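P91 (Metagenome, PDB 4ZI5) hydrolyses phosphotriesters as a promiscuous activity, on an alpha/beta-hydrolase scaffold of the dienelactone hydrolase family. Local coordinates at residues 100-103 and 104-108; 189-192 and 193-197. All blocks are in the same frame, centred on the assembly; numbering follows the deposited sequence.

Contact 1: residues 100-103 and 104-108; sequences RAHW and RRRAQ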
ATOM      1  N   ARG A 100       0.440   2.634  29.945  1.00 20.60           N
ATOM      2  CA  ARG A 100       0.611   1.791  28.759  1.00 19.88           C
ATOM      3  C   ARG A 100       0.856   0.329  29.113  1.00 18.91           C
ATOM      4  O   ARG A 100       0.437  -0.583  28.366  1.00 16.97           O
ATOM      5  CB  ARG A 100       1.692   2.380  27.851  1.00 19.76           C
ATOM      6  CG  ARG A 100       1.226   3.686  27.216  1.00 21.02           C
ATOM      7  CD  ARG A 100       2.338   4.494  26.579  1.00 20.75           C
ATOM      8  NE  ARG A 100       2.744   3.894  25.324  1.00 21.32           N
ATOM      9  CZ  ARG A 100       3.623   4.411  24.472  1.00 21.72           C
ATOM     10  NH1 ARG A 100       3.897   3.736  23.355  1.00 20.42           N
ATOM     11  NH2 ARG A 100       4.233   5.578  24.713  1.00 22.11           N
ATOM     12  N   ALA A 101       1.455   0.075  30.280  1.00 18.79           N
ATOM     13  CA  ALA A 101       1.580  -1.292  30.759  1.00 18.96           C
ATOM     14  C   ALA A 101       0.206  -1.956  30.968  1.00 19.51           C
ATOM     15  O   ALA A 101       0.000  -3.123  30.607  1.00 19.10           O
ATOM     16  CB  ALA A 101       2.443  -1.351  32.042  1.00 20.18           C
ATOM     17  N   HIS A 102      -0.720  -1.227  31.560  1.00 19.63           N
ATOM     18  CA  HIS A 102      -2.097  -1.699  31.756  1.00 21.11           C
ATOM     19  C   HIS A 102      -2.806  -1.921  30.414  1.00 19.10           C
ATOM     20  O   HIS A 102      -3.484  -2.930  30.198  1.00 19.26           O
ATOM     21  CB  HIS A 102      -2.862  -0.684  32.619  1.00 24.68           C
ATOM     22  CG  HIS A 102      -4.333  -0.668  32.402  1.00 28.63           C
ATOM     23  ND1 HIS A 102      -5.175  -1.591  32.977  1.00 33.40           N
ATOM     24  CD2 HIS A 102      -5.115   0.171  31.685  1.00 32.77           C
ATOM     25  CE1 HIS A 102      -6.416  -1.324  32.615  1.00 35.33           C
ATOM     26  NE2 HIS A 102      -6.409  -0.262  31.828  1.00 34.79           N
ATOM     27  N   TRP A 103      -2.634  -0.966  29.521  1.00 17.37           N
ATOM     28  CA  TRP A 103      -3.167  -1.053  28.155  1.00 16.36           C
ATOM     29  C   TRP A 103      -2.684  -2.321  27.447  1.00 16.01           C
ATOM     30  O   TRP A 103      -3.474  -3.082  26.884  1.00 14.79           O
ATOM     31  CB  TRP A 103      -2.743   0.207  27.429  1.00 17.01           C
ATOM     32  CG  TRP A 103      -3.237   0.403  26.006  1.00 16.69           C
ATOM     33  CD1 TRP A 103      -4.111  -0.364  25.295  1.00 16.60           C
ATOM     34  CD2 TRP A 103      -2.880   1.491  25.173  1.00 16.64           C
ATOM     35  NE1 TRP A 103      -4.296   0.177  24.030  1.00 16.75           N
ATOM     36  CE2 TRP A 103      -3.544   1.315  23.933  1.00 16.43           C
ATOM     37  CE3 TRP A 103      -2.016   2.590  25.333  1.00 16.46           C
ATOM     38  CZ2 TRP A 103      -3.408   2.221  22.879  1.00 16.75           C
ATOM     39  CZ3 TRP A 103      -1.879   3.484  24.280  1.00 16.51           C
ATOM     40  CH2 TRP A 103      -2.565   3.293  23.071  1.00 16.82           C
ATOM     41  N   ARG A 104      -1.390  -2.578  27.565  1.00 14.85           N
ATOM     42  CA  ARG A 104      -0.775  -3.770  26.994  1.00 16.39           C
ATOM     43  C   ARG A 104      -1.272  -5.075  27.595  1.00 15.87           C
ATOM     44  O   ARG A 104      -1.514  -6.025  26.863  1.00 14.61           O
ATOM     45  CB  ARG A 104       0.745  -3.668  27.061  1.00 16.42           C
ATOM     46  CG  ARG A 104       1.274  -2.608  26.106  1.00 16.56           C
ATOM     47  CD  ARG A 104       2.712  -2.149  26.403  1.00 17.68           C
ATOM     48  NE  ARG A 104       3.152  -1.058  25.516  1.00 16.97           N
ATOM     49  CZ  ARG A 104       4.423  -0.770  25.188  1.00 17.71           C
ATOM     50  NH1 ARG A 104       5.446  -1.493  25.665  1.00 18.17           N
ATOM     51  NH2 ARG A 104       4.690   0.251  24.365  1.00 16.91           N
ATOM     52  N   ARG A 105      -1.489  -5.105  28.906  1.00 16.33           N
ATOM     53  CA  ARG A 105      -2.027  -6.301  29.548  1.00 17.37           C
ATOM     54  C   ARG A 105      -3.436  -6.583  29.080  1.00 15.82           C
ATOM     55  O   ARG A 105      -3.792  -7.732  28.868  1.00 16.70           O
ATOM     56  CB  ARG A 105      -2.053  -6.183  31.082  1.00 19.85           C
ATOM     57  CG  ARG A 105      -0.708  -6.239  31.761  1.00 23.11           C
ATOM     58  CD  ARG A 105      -0.894  -6.446  33.270  1.00 24.81           C
ATOM     59  NE  ARG A 105      -1.531  -5.303  33.935  1.00 26.32           N
ATOM     60  CZ  ARG A 105      -0.903  -4.186  34.314  1.00 28.54           C
ATOM     61  NH1 ARG A 105       0.385  -3.997  34.057  1.00 29.77           N
ATOM     62  NH2 ARG A 105      -1.585  -3.223  34.921  1.00 30.43           N
ATOM     63  N   ARG A 106      -4.229  -5.537  28.916  1.00 14.88           N
ATOM     64  CA  ARG A 106      -5.590  -5.667  28.446  1.00 15.46           C
ATOM     65  C   ARG A 106      -5.644  -6.214  27.019  1.00 14.61           C
ATOM     66  O   ARG A 106      -6.487  -7.073  26.699  1.00 14.89           O
ATOM     67  CB  ARG A 106      -6.332  -4.327  28.578  1.00 15.92           C
ATOM     68  CG  ARG A 106      -7.839  -4.379  28.348  1.00 18.09           C
ATOM     69  CD  ARG A 106      -8.583  -5.238  29.335  1.00 18.60           C
ATOM     70  NE  ARG A 106      -8.375  -4.779  30.706  1.00 19.68           N
ATOM     71  CZ  ARG A 106      -9.004  -3.752  31.296  1.00 21.76           C
ATOM     72  NH1 ARG A 106      -9.888  -3.009  30.652  1.00 21.35           N
ATOM     73  NH2 ARG A 106      -8.713  -3.457  32.564  1.00 23.62           N
ATOM     74  N   ALA A 107      -4.737  -5.741  26.168  1.00 14.56           N
ATOM     75  CA  ALA A 107      -4.567  -6.289  24.812  1.00 14.61           C
ATOM     76  C   ALA A 107      -4.085  -7.755  24.796  1.00 14.73           C
ATOM     77  O   ALA A 107      -4.632  -8.596  24.072  1.00 15.18           O
ATOM     78  CB  ALA A 107      -3.619  -5.417  24.009  1.00 14.96           C
ATOM     79  N   GLN A 108      -3.062  -8.061  25.592  1.00 14.80           N
ATOM     80  CA  GLN A 108      -2.585  -9.436  25.725  1.00 14.65           C
ATOM     81  C   GLN A 108      -3.689 -10.420  26.171  1.00 14.36           C
ATOM     82  O   GLN A 108      -3.733 -11.571  25.698  1.00 13.19           O
ATOM     83  CB  GLN A 108      -1.400  -9.500  26.674  1.00 16.21           C
ATOM     84  CG  GLN A 108      -0.773 -10.887  26.804  1.00 16.83           C
ATOM     85  CD  GLN A 108      -0.126 -11.372  25.536  1.00 18.72           C
ATOM     86  OE1 GLN A 108       0.676 -10.656  24.924  1.00 18.90           O
ATOM     87  NE2 GLN A 108      -0.448 -12.598  25.125  1.00 19.08           N
TER
HETATM   88  O   HOH W   1      -4.481  -4.191  32.986  1.00 30.14           O

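Contact 2: residues 189-192 and 193-197; sequences KAVM and DEFRR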
ATOM      1  N   LYS A 189       6.413   9.990  11.248  1.00 22.69           N
ATOM      2  CA  LYS A 189       7.846   9.952  10.950  1.00 24.91           C
ATOM      3  C   LYS A 189       8.621   9.243  12.064  1.00 21.76           C
ATOM      4  O   LYS A 189       9.486   8.430  11.785  1.00 21.98           O
ATOM      5  CB  LYS A 189       8.380  11.384  10.760  1.00 27.26           C
ATOM      6  CG  LYS A 189       9.873  11.497  10.474  1.00 32.38           C
ATOM      7  CD  LYS A 189      10.217  11.014   9.070  1.00 36.04           C
ATOM      8  CE  LYS A 189      11.648  11.373   8.658  1.00 38.97           C
ATOM      9  NZ  LYS A 189      12.700  10.585   9.373  1.00 41.01           N
ATOM     10  N   ALA A 190       8.326   9.576  13.317  1.00 20.95           N
ATOM     11  CA  ALA A 190       9.000   8.944  14.459  1.00 20.81           C
ATOM     12  C   ALA A 190       8.769   7.434  14.462  1.00 20.25           C
ATOM     13  O   ALA A 190       9.709   6.655  14.604  1.00 18.80           O
ATOM     14  CB  ALA A 190       8.513   9.548  15.760  1.00 21.54           C
ATOM     15  N   VAL A 191       7.516   7.017  14.253  1.00 19.11           N
ATOM     16  CA  VAL A 191       7.213   5.573  14.253  1.00 18.36           C
ATOM     17  C   VAL A 191       7.930   4.851  13.112  1.00 17.40           C
ATOM     18  O   VAL A 191       8.480   3.779  13.293  1.00 17.11           O
ATOM     19  CB  VAL A 191       5.686   5.319  14.250  1.00 18.37           C
ATOM     20  CG1 VAL A 191       5.361   3.835  14.051  1.00 18.53           C
ATOM     21  CG2 VAL A 191       5.087   5.816  15.553  1.00 19.17           C
ATOM     22  N   MET A 192       7.905   5.433  11.916  1.00 17.84           N
ATOM     23  CA  MET A 192       8.591   4.848  10.766  1.00 18.59           C
ATOM     24  C   MET A 192      10.095   4.721  11.055  1.00 18.45           C
ATOM     25  O   MET A 192      10.719   3.730  10.693  1.00 19.40           O
ATOM     26  CB  MET A 192       8.311   5.663   9.483  1.00 20.60           C
ATOM     27  CG  MET A 192       6.968   5.322   8.837  1.00 22.43           C
ATOM     28  SD  MET A 192       6.689   6.229   7.273  1.00 28.83           S
ATOM     29  CE  MET A 192       5.944   7.618   8.061  1.00 25.44           C
ATOM     30  N   ASP A 193      10.653   5.725  11.719  1.00 18.38           N
ATOM     31  CA  ASP A 193      12.088   5.710  12.089  1.00 18.82           C
ATOM     32  C   ASP A 193      12.417   4.603  13.093  1.00 17.08           C
ATOM     33  O   ASP A 193      13.492   4.025  13.026  1.00 17.94           O
ATOM     34  CB  ASP A 193      12.500   7.071  12.631  1.00 19.93           C
ATOM     35  CG  ASP A 193      12.704   8.098  11.536  1.00 23.85           C
ATOM     36  OD1 ASP A 193      12.813   7.720  10.328  1.00 26.76           O
ATOM     37  OD2 ASP A 193      12.808   9.290  11.874  1.00 24.24           O
ATOM     38  N   GLU A 194      11.462   4.267  13.969  1.00 16.09           N
ATOM     39  CA  GLU A 194      11.616   3.099  14.873  1.00 15.73           C
ATOM     40  C   GLU A 194      11.659   1.831  14.051  1.00 15.66           C
ATOM     41  O   GLU A 194      12.526   0.975  14.253  1.00 15.73           O
ATOM     42  CB  GLU A 194      10.463   3.002  15.872  1.00 15.70           C
ATOM     43  CG  GLU A 194      10.372   4.165  16.843  1.00 16.44           C
ATOM     44  CD  GLU A 194       9.020   4.241  17.562  1.00 17.92           C
ATOM     45  OE1 GLU A 194       8.165   3.327  17.412  1.00 19.42           O
ATOM     46  OE2 GLU A 194       8.791   5.223  18.285  1.00 17.64           O
ATOM     47  N   PHE A 195      10.722   1.707  13.098  1.00 15.35           N
ATOM     48  CA  PHE A 195      10.693   0.523  12.235  1.00 16.70           C
ATOM     49  C   PHE A 195      11.981   0.360  11.422  1.00 18.16           C
ATOM     50  O   PHE A 195      12.505  -0.758  11.287  1.00 17.78           O
ATOM     51  CB  PHE A 195       9.524   0.558  11.249  1.00 16.68           C
ATOM     52  CG  PHE A 195       8.162   0.606  11.864  1.00 16.31           C
ATOM     53  CD1 PHE A 195       7.900   0.158  13.164  1.00 16.91           C
ATOM     54  CD2 PHE A 195       7.104   1.055  11.099  1.00 16.61           C
ATOM     55  CE1 PHE A 195       6.613   0.207  13.675  1.00 16.34           C
ATOM     56  CE2 PHE A 195       5.822   1.086  11.605  1.00 16.38           C
ATOM     57  CZ  PHE A 195       5.578   0.653  12.888  1.00 16.16           C
ATOM     58  N   ARG A 196      12.476   1.474  10.879  0.50 18.50           N
ATOM     59  CA  ARG A 196      13.755   1.494  10.146  0.50 19.06           C
ATOM     60  C   ARG A 196      14.925   1.039  11.019  0.50 18.84           C
ATOM     61  O   ARG A 196      15.696   0.150  10.633  0.50 18.97           O
ATOM     62  CB  ARG A 196      14.054   2.904   9.644  0.50 19.43           C
ATOM     63  CG  ARG A 196      13.211   3.375   8.474  0.50 20.24           C
ATOM     64  CD  ARG A 196      13.749   4.687   7.895  0.50 21.21           C
ATOM     65  NE  ARG A 196      12.962   5.145   6.768  0.50 19.64           N
ATOM     66  CZ  ARG A 196      12.031   6.081   6.843  0.50 21.28           C
ATOM     67  NH1 ARG A 196      11.766   6.664   8.007  0.50 22.07           N
ATOM     68  NH2 ARG A 196      11.346   6.435   5.759  0.50 21.22           N
ATOM     69  N   ARG A 197      15.034   1.648  12.197  1.00 19.38           N
ATOM     70  CA  ARG A 197      16.104   1.335  13.171  1.00 19.93           C
ATOM     71  C   ARG A 197      16.173  -0.157  13.471  1.00 18.78           C
ATOM     72  O   ARG A 197      17.240  -0.743  13.469  1.00 18.59           O
ATOM     73  CB  ARG A 197      15.882   2.142  14.466  1.00 19.39           C
ATOM     74  CG  ARG A 197      16.928   1.930  15.577  1.00 19.79           C
ATOM     75  CD  ARG A 197      16.437   2.418  16.929  1.00 20.16           C
ATOM     76  NE  ARG A 197      15.253   1.654  17.323  1.00 19.83           N
ATOM     77  CZ  ARG A 197      14.229   2.102  18.047  1.00 19.46           C
ATOM     78  NH1 ARG A 197      14.198   3.339  18.529  1.00 20.07           N
ATOM     79  NH2 ARG A 197      13.208   1.299  18.287  1.00 19.06           N
TER

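Contact 1: residues 100-103 and 104-108
Arg104 reaches back one helical turn to Arg100: its amide N donates to Arg100 O at 2.8 Å, and its CG lies 3.1 Å from that same oxygen. With CG beside the backbone N (chi1 -70°) and the chain extended from there to NE, the side chain runs back along the helix, and its NH2 comes to 3.7 Å from Arg100 NH1. The two guanidinium planes stand 83° apart, and acids probably offset the like charges: Glu139 forms salt bridges with both arginines, and Asp164 with Arg104. A methionine in place of Arg104 would probably leave Asp164 and Glu139 each short of a cationic partner.

Arg105 folds back at chi3 and lays one guanidinium face over His102 CA, which is 3.5 Å from Arg105 NH2. A water 2.7 Å from His102 ND1 also accepts a weak bond from Arg105 NE. Arg106 runs alongside His102, an i to i+4 pairing like that of Arg100 and Arg104, bringing NH2 to 3.1 Å from CE1 at the imidazole edge, with ring and guanidinium nearly perpendicular; its far end is held by Asp23 and by the carbonyl of Met77. Ala107 N closes the turn on Trp103 O at 3.0 Å.

Within the alpha/beta-hydrolase fold, helix 100-115 packs through Trp103 and Ala107 against helix 132-142, where Thr136 bonds the indole NE1, while Arg106 leans on strand 26-34.

Contact 2: residues 189-192 and 193-197
Four consecutive i to i+4 bonds carry the backbone from 189-192 into 193-197, Asp193 N to Lys189 O through Arg196 N to Met192 O, the last at 2.9 Å with an N-H...O angle of 163°. Lys189 and Asp193 add a salt bridge on the same turn. The lysine chain leaves with CG anti to the backbone N (chi1 179°) and bends at chi2 and chi4, which curls NZ round to the carboxylate; there it meets the syn lone pair of Asp193 OD2 at 2.8 Å and makes a weaker bond to OD1. Arg196, modelled in two conformers, brings NH1 of the one described here to 2.8 Å from Asp193 OD1, a salt bridge whose hydrogen bond is weak and far from straight; resting on one conformer, this link is the more doubtful of the two. Where it forms, both cations meet on the aspartate and share OD1, which probably eases the repulsion between Lys189 NZ and Arg196 NH1.

Helix 185-198 is the connection of a beta-alpha-beta unit between the parallel strands 171-177 and 202-207 of the alpha/beta-hydrolase sheet. The helix side turned to strand 202-207 includes Met192, which packs on Trp202, Val204 and Tyr206. The Val191 and Phe195 side chains run alongside each other, and Val191 CG1 touches Phe195 CZ, 3.4 Å away. Val191 O sits over one face of that ring, 3.5 Å above its plane and off-centre, while Trp202 meets the ring at about 45°. Glu194 extends past Val191 to a salt bridge with Arg142. At the dimer interface, the guanidinium of Arg196 in this conformer forms a salt bridge from NE to Asp179 of the second subunit and a hydrogen bond from NH2 to Ala178 O of that subunit.

How the contacts relate
Contact 1 comes first along the chain, on helix 100-115, and contact 2 follows in series on helix 185-198; their centres are 22 Å apart and their nearest atoms about 7 Å, without touching. Both helices belong to the one alpha/beta-hydrolase domain, built round a mixed sheet whose strands from 120-121 to 171-177 come between them in sequence. Helix 132-142 connects the two neighbourhoods, providing salt-bridge partners to both contacts. Their settings differ: residues 100-108 meet no other chain of the assembly, and Trp103 lies near a probable nucleophile elbow at Cys131, whereas residues 189-197 reach the second subunit.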